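Local coordinates for CG4930 (Drosophila melanogaster, PDB 3ISM), which inhibits the nuclease EndoG by forming a complex with it, and probably acts as a ribonuclease inhibitor, at residues R67-W71 against W110-L114; P32-Q37 against Q90-Y95; N23-I27 against R61-A66. The protein carries 1 engineered substitution. One frame throughout, in Å; residues are numbered along the deposited sequence.

Contact 1 of 3, residues R67-W71 against W110-L114; sequences RDVIW and WIVKL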
# COMPACT_ATOMS: atom_id res chain seq x y z
N ARG C 67 2.15 35.98 22.57
CA ARG C 67 2.97 36.19 23.77
C ARG C 67 2.86 37.60 24.34
O ARG C 67 2.86 37.78 25.57
CB ARG C 67 4.44 35.87 23.49
CG ARG C 67 4.71 34.41 23.26
CD ARG C 67 6.20 34.10 23.22
NE ARG C 67 6.92 34.87 22.21
CZ ARG C 67 7.13 34.44 20.97
NH1 ARG C 67 6.66 33.26 20.60
NH2 ARG C 67 7.81 35.20 20.11
N ASP C 68 2.80 38.60 23.46
CA ASP C 68 2.67 40.01 23.85
C ASP C 68 1.37 40.25 24.63
O ASP C 68 1.38 40.83 25.71
CB ASP C 68 2.67 40.90 22.60
CG ASP C 68 2.39 42.37 22.92
OD1 ASP C 68 3.04 42.92 23.84
OD2 ASP C 68 1.53 42.98 22.24
N VAL C 69 0.27 39.77 24.06
CA VAL C 69 -1.06 39.91 24.63
C VAL C 69 -1.22 39.16 25.96
O VAL C 69 -1.81 39.68 26.90
CB VAL C 69 -2.13 39.49 23.58
CG1 VAL C 69 -3.46 39.19 24.22
CG2 VAL C 69 -2.30 40.59 22.56
N ILE C 70 -0.69 37.94 26.05
CA ILE C 70 -0.72 37.19 27.30
C ILE C 70 -0.02 37.98 28.41
O ILE C 70 -0.51 38.07 29.54
CB ILE C 70 -0.06 35.82 27.15
CG1 ILE C 70 -0.94 34.87 26.32
CG2 ILE C 70 0.20 35.19 28.54
CD1 ILE C 70 -0.19 33.71 25.65
N TRP C 71 1.13 38.57 28.07
CA TRP C 71 1.92 39.35 29.01
C TRP C 71 1.14 40.57 29.48
O TRP C 71 1.08 40.86 30.68
CB TRP C 71 3.25 39.77 28.37
CG TRP C 71 4.26 40.27 29.36
CD1 TRP C 71 4.34 41.54 29.88
CD2 TRP C 71 5.34 39.53 29.94
NE1 TRP C 71 5.39 41.62 30.76
CE2 TRP C 71 6.02 40.40 30.81
CE3 TRP C 71 5.79 38.21 29.81
CZ2 TRP C 71 7.15 40.01 31.55
CZ3 TRP C 71 6.90 37.81 30.55
CH2 TRP C 71 7.57 38.71 31.41
N TRP C 110 10.45 31.53 26.52
CA TRP C 110 9.60 32.62 26.97
C TRP C 110 8.81 32.26 28.24
O TRP C 110 8.58 33.10 29.11
CB TRP C 110 8.66 33.04 25.85
CG TRP C 110 7.60 34.03 26.27
CD1 TRP C 110 7.75 35.38 26.44
CD2 TRP C 110 6.22 33.74 26.53
NE1 TRP C 110 6.55 35.94 26.82
CE2 TRP C 110 5.60 34.95 26.87
CE3 TRP C 110 5.46 32.56 26.52
CZ2 TRP C 110 4.25 35.03 27.20
CZ3 TRP C 110 4.11 32.64 26.83
CH2 TRP C 110 3.52 33.87 27.17
N ILE C 111 8.40 31.00 28.34
CA ILE C 111 7.60 30.57 29.47
C ILE C 111 8.37 30.66 30.80
O ILE C 111 7.78 30.85 31.83
CB ILE C 111 6.96 29.16 29.22
CG1 ILE C 111 5.72 28.97 30.10
CG2 ILE C 111 7.99 28.03 29.38
CD1 ILE C 111 4.56 29.86 29.72
N VAL C 112 9.70 30.55 30.74
CA VAL C 112 10.56 30.73 31.91
C VAL C 112 10.54 32.19 32.41
O VAL C 112 10.42 32.45 33.62
CB VAL C 112 12.03 30.30 31.59
CG1 VAL C 112 12.98 30.74 32.69
CG2 VAL C 112 12.11 28.80 31.36
N LYS C 113 10.66 33.13 31.48
CA LYS C 113 10.53 34.55 31.82
C LYS C 113 9.15 34.88 32.36
O LYS C 113 9.02 35.66 33.30
CB LYS C 113 10.86 35.44 30.62
CG LYS C 113 12.29 35.33 30.11
CD LYS C 113 12.37 35.75 28.64
CE LYS C 113 13.82 35.73 28.11
NZ LYS C 113 13.92 35.92 26.61
N LEU C 114 8.11 34.30 31.75
CA LEU C 114 6.74 34.50 32.22
C LEU C 114 6.58 34.00 33.65
O LEU C 114 6.06 34.73 34.49
CB LEU C 114 5.71 33.83 31.29
CG LEU C 114 4.24 34.07 31.69
CD1 LEU C 114 3.81 35.49 31.34
CD2 LEU C 114 3.31 33.09 31.03
O HOH W 1 5.95 38.80 26.18
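Two tryptophans and an arginine carry this helix-to-helix contact, which joins helices 52-75 and 104-120 inside the all-helical Ku C-terminal-like domain. The short segments run nearly parallel, 10° apart, and their axes come no closer than 12.0 Å, a wide spacing bridged by large side chains. Trp110, its CG anti to the backbone N (chi1 172°), reaches across from helix 104-120, and the aliphatic part of Arg67 lies over one face of its indole. Arg67 CD sits 3.5 Å from the centroid of the Trp110 five-membered ring, a CH-pi contact. The chain then bends at chi3 (-57°) and lifts the guanidinium away from the ring face, leaving at most a weak cation-pi attraction; NH1 is hydrogen-bonded to Tyr95 OH of helix 81-102 instead. At the indole edge, Ile70 CG2 meets Trp110 CH2 at 3.8 Å, near the ring plane. Trp71 approaches Trp110 obliquely, and its six-membered ring runs alongside Leu114, CE3 3.7 Å from Leu114 CD1. Phe75 packs edge-to-face on Trp71 from one turn further along. The polar atom of the Trp110 indole is satisfied by a water: NE1 donates to it at 3.0 Å, and the same water gives a weak bond to Arg67 O.

Contact 2 of 3, residues P32-Q37 against Q90-Y95; sequences PVKDYQ and QLLEEY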
# COMPACT_ATOMS: atom_id res chain seq x y z
N PRO C 32 -9.30 37.37 22.53
CA PRO C 32 -7.92 37.07 22.13
C PRO C 32 -7.76 35.72 21.47
O PRO C 32 -7.10 35.61 20.44
CB PRO C 32 -7.15 37.08 23.45
CG PRO C 32 -8.00 37.86 24.39
CD PRO C 32 -9.41 37.61 23.98
N VAL C 33 -8.36 34.69 22.07
CA VAL C 33 -8.24 33.33 21.58
C VAL C 33 -8.81 33.23 20.17
O VAL C 33 -8.19 32.62 19.30
CB VAL C 33 -8.96 32.32 22.51
CG1 VAL C 33 -8.76 30.88 22.02
CG2 VAL C 33 -8.46 32.46 23.94
N LYS C 34 -9.97 33.85 19.93
CA LYS C 34 -10.59 33.85 18.59
C LYS C 34 -9.73 34.55 17.53
O LYS C 34 -9.51 34.01 16.44
CB LYS C 34 -12.01 34.43 18.64
CG LYS C 34 -12.56 34.93 17.30
CD LYS C 34 -13.89 35.66 17.48
CE LYS C 34 -14.25 36.46 16.23
NZ LYS C 34 -15.70 36.83 16.21
N ASP C 35 -9.23 35.75 17.84
CA ASP C 35 -8.28 36.46 16.96
C ASP C 35 -7.06 35.59 16.65
O ASP C 35 -6.60 35.53 15.51
CB ASP C 35 -7.83 37.78 17.58
CG ASP C 35 -8.95 38.81 17.67
OD1 ASP C 35 -10.01 38.63 17.04
OD2 ASP C 35 -8.75 39.82 18.38
N TYR C 36 -6.55 34.92 17.69
CA TYR C 36 -5.39 34.05 17.57
C TYR C 36 -5.68 32.86 16.64
O TYR C 36 -4.91 32.59 15.73
CB TYR C 36 -4.90 33.55 18.95
CG TYR C 36 -3.85 32.45 18.82
CD1 TYR C 36 -2.53 32.76 18.56
CD2 TYR C 36 -4.21 31.10 18.91
CE1 TYR C 36 -1.56 31.75 18.42
CE2 TYR C 36 -3.26 30.09 18.77
CZ TYR C 36 -1.94 30.43 18.52
OH TYR C 36 -0.99 29.44 18.35
N GLN C 37 -6.80 32.19 16.88
CA GLN C 37 -7.24 31.05 16.09
C GLN C 37 -7.47 31.40 14.61
O GLN C 37 -7.26 30.56 13.74
CB GLN C 37 -8.50 30.41 16.69
CG GLN C 37 -8.24 29.58 17.97
CD GLN C 37 -9.51 29.02 18.62
OE1 GLN C 37 -10.53 29.69 18.71
NE2 GLN C 37 -9.43 27.77 19.09
N GLN C 90 -6.59 30.92 28.71
CA GLN C 90 -7.13 30.32 27.50
C GLN C 90 -6.25 30.53 26.27
O GLN C 90 -6.04 29.59 25.51
CB GLN C 90 -8.53 30.87 27.22
CG GLN C 90 -9.58 30.45 28.23
CD GLN C 90 -10.98 30.90 27.84
OE1 GLN C 90 -11.30 31.00 26.66
NE2 GLN C 90 -11.83 31.14 28.85
N LEU C 91 -5.75 31.74 26.07
CA LEU C 91 -4.81 32.02 24.97
C LEU C 91 -3.50 31.24 25.15
O LEU C 91 -3.00 30.65 24.19
CB LEU C 91 -4.54 33.53 24.80
CG LEU C 91 -3.57 33.96 23.67
CD1 LEU C 91 -4.01 33.44 22.33
CD2 LEU C 91 -3.42 35.48 23.60
N LEU C 92 -2.98 31.21 26.37
CA LEU C 92 -1.73 30.48 26.64
C LEU C 92 -1.86 29.00 26.28
O LEU C 92 -0.99 28.44 25.63
CB LEU C 92 -1.29 30.65 28.09
CG LEU C 92 0.06 30.07 28.53
CD1 LEU C 92 1.17 30.65 27.69
CD2 LEU C 92 0.30 30.38 30.00
N GLU C 93 -2.95 28.39 26.72
CA GLU C 93 -3.24 27.00 26.42
C GLU C 93 -3.33 26.71 24.92
O GLU C 93 -2.70 25.79 24.42
CB GLU C 93 -4.55 26.59 27.11
CG GLU C 93 -4.78 25.11 27.11
CD GLU C 93 -5.48 24.63 28.38
OE1 GLU C 93 -6.21 25.43 29.04
OE2 GLU C 93 -5.27 23.45 28.71
N GLU C 94 -4.14 27.49 24.20
CA GLU C 94 -4.24 27.36 22.74
C GLU C 94 -2.90 27.59 22.06
O GLU C 94 -2.48 26.80 21.20
CB GLU C 94 -5.28 28.35 22.19
CG GLU C 94 -5.56 28.21 20.70
CD GLU C 94 -6.38 26.98 20.35
OE1 GLU C 94 -7.16 26.51 21.19
OE2 GLU C 94 -6.25 26.49 19.21
N TYR C 95 -2.21 28.67 22.45
CA TYR C 95 -0.91 28.97 21.85
C TYR C 95 0.11 27.83 22.08
O TYR C 95 0.75 27.37 21.12
CB TYR C 95 -0.39 30.35 22.25
CG TYR C 95 1.10 30.51 22.06
CD1 TYR C 95 1.71 30.20 20.85
CD2 TYR C 95 1.90 30.97 23.10
CE1 TYR C 95 3.08 30.32 20.70
CE2 TYR C 95 3.27 31.11 22.94
CZ TYR C 95 3.85 30.79 21.74
OH TYR C 95 5.19 30.93 21.55
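Leu91 and Tyr36 form the apolar centre of the contact: Leu91 CD1 presses against Tyr36 CB at 3.5 Å and on toward CG, while its other branch, CD2, reaches Pro32 CB. Beside them Val33 CG2 lies against the backbone of the facing helix, 3.5 Å from Leu91 N, and also touches Gln90 CB. With CG anti to its backbone N (chi1 170°), Tyr36 extends across helix 81-102. Its CE2 meets Glu94 CG at 3.5 Å, and its hydroxyl comes to the edge of the Tyr95 ring, OH to CD1 3.8 Å, near that ring's plane. Glu94 bends at chi2 (73°), bringing its carboxylate beside the Gln37 amide, NE2 to OE1 3.3 Å, with the two planes steeply turned against each other. Second-shell partners hold the polar ends: Tyr36 OH is hydrogen-bonded to Asp98, and Glu94 OE2 forms a salt bridge with Arg94 of the CG8862 chain, so this edge of the contact also faces the partner protein. Phe59 and Thr62 of helix 52-75 pack on Tyr36. The segments run 24° from parallel with axes 9.3 Å apart, as in the close-packed helical bundle of a Ku C-terminal-like domain.

Contact 3 of 3, residues N23-I27 against R61-A66; sequences NDYTI and RTAAAA
The aromatic contact comes first: Tyr25, in the extended lead-in to helix 32-43, lays its ring against Arg61 of helix 52-75. Arg61 CB stands over the ring centre, 3.5 Å from the centroid and 10° off the normal, a well-centred CH-pi contact. Bends at chi2 and chi3 fold the Arg61 chain back, so that Tyr25 CD2 lies over one face of the guanidinium, the two planes 56° apart. Arg43 of helix 32-43 adds a cation-pi contact to the Tyr25 ring. At the ring edge, Thr62 OG1 is 3.4 Å from Tyr25 CD1; that hydroxyl is hydrogen-bonded to Asn58 O. One hydrogen bond links the segments: Arg61 NH2 donates to Asn23 O at 2.8 Å, somewhat bent and from above the carbonyl plane. Van der Waals contacts follow: Ala65 CB touches the carbonyl Tyr25 O at 3.3 Å, and Ile27 CD1 makes apolar contact with Ala65 CB (3.8 Å) and Ala66 CB (4.1 Å). A serine at Tyr25 would probably leave the Arg61 guanidinium free to turn and Arg43 without its cation-pi mate. The chemistry thus changes along the segment, from arginine held by ring and carbonyl to Ile27 CD1 against alanine methyls and helix backbone.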
# COMPACT_ATOMS: atom_id res chain seq x y z
N ASN C 23 0.64 41.94 6.52
CA ASN C 23 1.73 41.89 7.49
C ASN C 23 1.31 42.40 8.89
O ASN C 23 2.16 42.82 9.69
CB ASN C 23 2.96 42.64 6.94
CG ASN C 23 3.38 42.17 5.53
OD1 ASN C 23 2.80 41.24 4.95
ND2 ASN C 23 4.41 42.81 4.98
N ASP C 24 0.01 42.34 9.19
CA ASP C 24 -0.52 42.67 10.51
C ASP C 24 -1.07 41.41 11.20
O ASP C 24 -1.89 40.69 10.64
CB ASP C 24 -1.62 43.73 10.43
CG ASP C 24 -1.07 45.15 10.48
OD1 ASP C 24 -0.15 45.42 11.28
OD2 ASP C 24 -1.57 46.00 9.72
N TYR C 25 -0.62 41.18 12.42
CA TYR C 25 -1.06 40.03 13.20
C TYR C 25 -1.70 40.55 14.47
O TYR C 25 -1.14 40.41 15.55
CB TYR C 25 0.11 39.11 13.52
CG TYR C 25 0.70 38.44 12.31
CD1 TYR C 25 0.42 37.10 12.02
CD2 TYR C 25 1.55 39.14 11.45
CE1 TYR C 25 0.97 36.48 10.91
CE2 TYR C 25 2.09 38.53 10.34
CZ TYR C 25 1.80 37.21 10.07
OH TYR C 25 2.35 36.61 8.97
N THR C 26 -2.87 41.14 14.32
CA THR C 26 -3.56 41.79 15.42
C THR C 26 -4.32 40.80 16.29
O THR C 26 -5.17 40.06 15.82
CB THR C 26 -4.55 42.82 14.86
OG1 THR C 26 -3.85 43.71 13.99
CG2 THR C 26 -5.21 43.61 15.98
N ILE C 27 -3.98 40.78 17.58
CA ILE C 27 -4.76 40.04 18.54
C ILE C 27 -5.33 41.03 19.56
O ILE C 27 -4.60 41.58 20.37
CB ILE C 27 -3.94 38.92 19.23
CG1 ILE C 27 -3.46 37.89 18.19
CG2 ILE C 27 -4.77 38.24 20.33
CD1 ILE C 27 -2.51 36.82 18.74
N ARG C 61 5.27 35.00 13.72
CA ARG C 61 4.59 36.28 13.91
C ARG C 61 3.26 36.15 14.67
O ARG C 61 2.89 37.05 15.41
CB ARG C 61 4.33 36.98 12.58
CG ARG C 61 5.57 37.57 11.90
CD ARG C 61 6.04 38.86 12.57
NE ARG C 61 5.06 39.95 12.52
CZ ARG C 61 4.87 40.76 11.47
NH1 ARG C 61 5.60 40.61 10.37
NH2 ARG C 61 3.95 41.72 11.53
N THR C 62 2.54 35.07 14.48
CA THR C 62 1.34 34.84 15.28
C THR C 62 1.69 34.54 16.75
O THR C 62 1.09 35.12 17.69
CB THR C 62 0.44 33.72 14.69
OG1 THR C 62 0.20 33.99 13.29
CG2 THR C 62 -0.90 33.70 15.42
N ALA C 63 2.66 33.66 16.95
CA ALA C 63 3.17 33.34 18.27
C ALA C 63 3.60 34.59 19.04
O ALA C 63 3.28 34.73 20.22
CB ALA C 63 4.33 32.37 18.16
N ALA C 64 4.33 35.48 18.38
CA ALA C 64 4.88 36.68 19.02
C ALA C 64 3.77 37.62 19.45
O ALA C 64 3.84 38.23 20.53
CB ALA C 64 5.88 37.40 18.10
N ALA C 65 2.74 37.73 18.63
CA ALA C 65 1.57 38.53 18.99
C ALA C 65 0.81 37.92 20.18
O ALA C 65 0.33 38.64 21.07
CB ALA C 65 0.65 38.68 17.78
N ALA C 66 0.71 36.59 20.19
CA ALA C 66 0.06 35.89 21.29
C ALA C 66 0.82 36.10 22.60
O ALA C 66 0.21 36.40 23.62
CB ALA C 66 -0.09 34.41 20.98

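In the fold
Helix 52-75 is the common element: contact 3 uses its residues 61-66 and contact 1 its next turn, with centres about 14 Å apart. Contact 2 joins the helices that flank it in the chain, its centre about 13 Å from that of contact 1 and 11 Å from that of contact 3. The polar tie between contacts 1 and 2 is the pair Arg67 NH1 and Tyr95 OH, 2.9 Å apart, while Trp110 CZ3 packs on Leu92 CD1 at 3.7 Å. Tyr36 CE1 against Thr62 CG2, 3.6 Å, joins contacts 2 and 3, and Val69 CG2 reaches Ile27 O between contacts 1 and 3. Of the three, contact 2 alone touches the CG8862 chain, through Glu94.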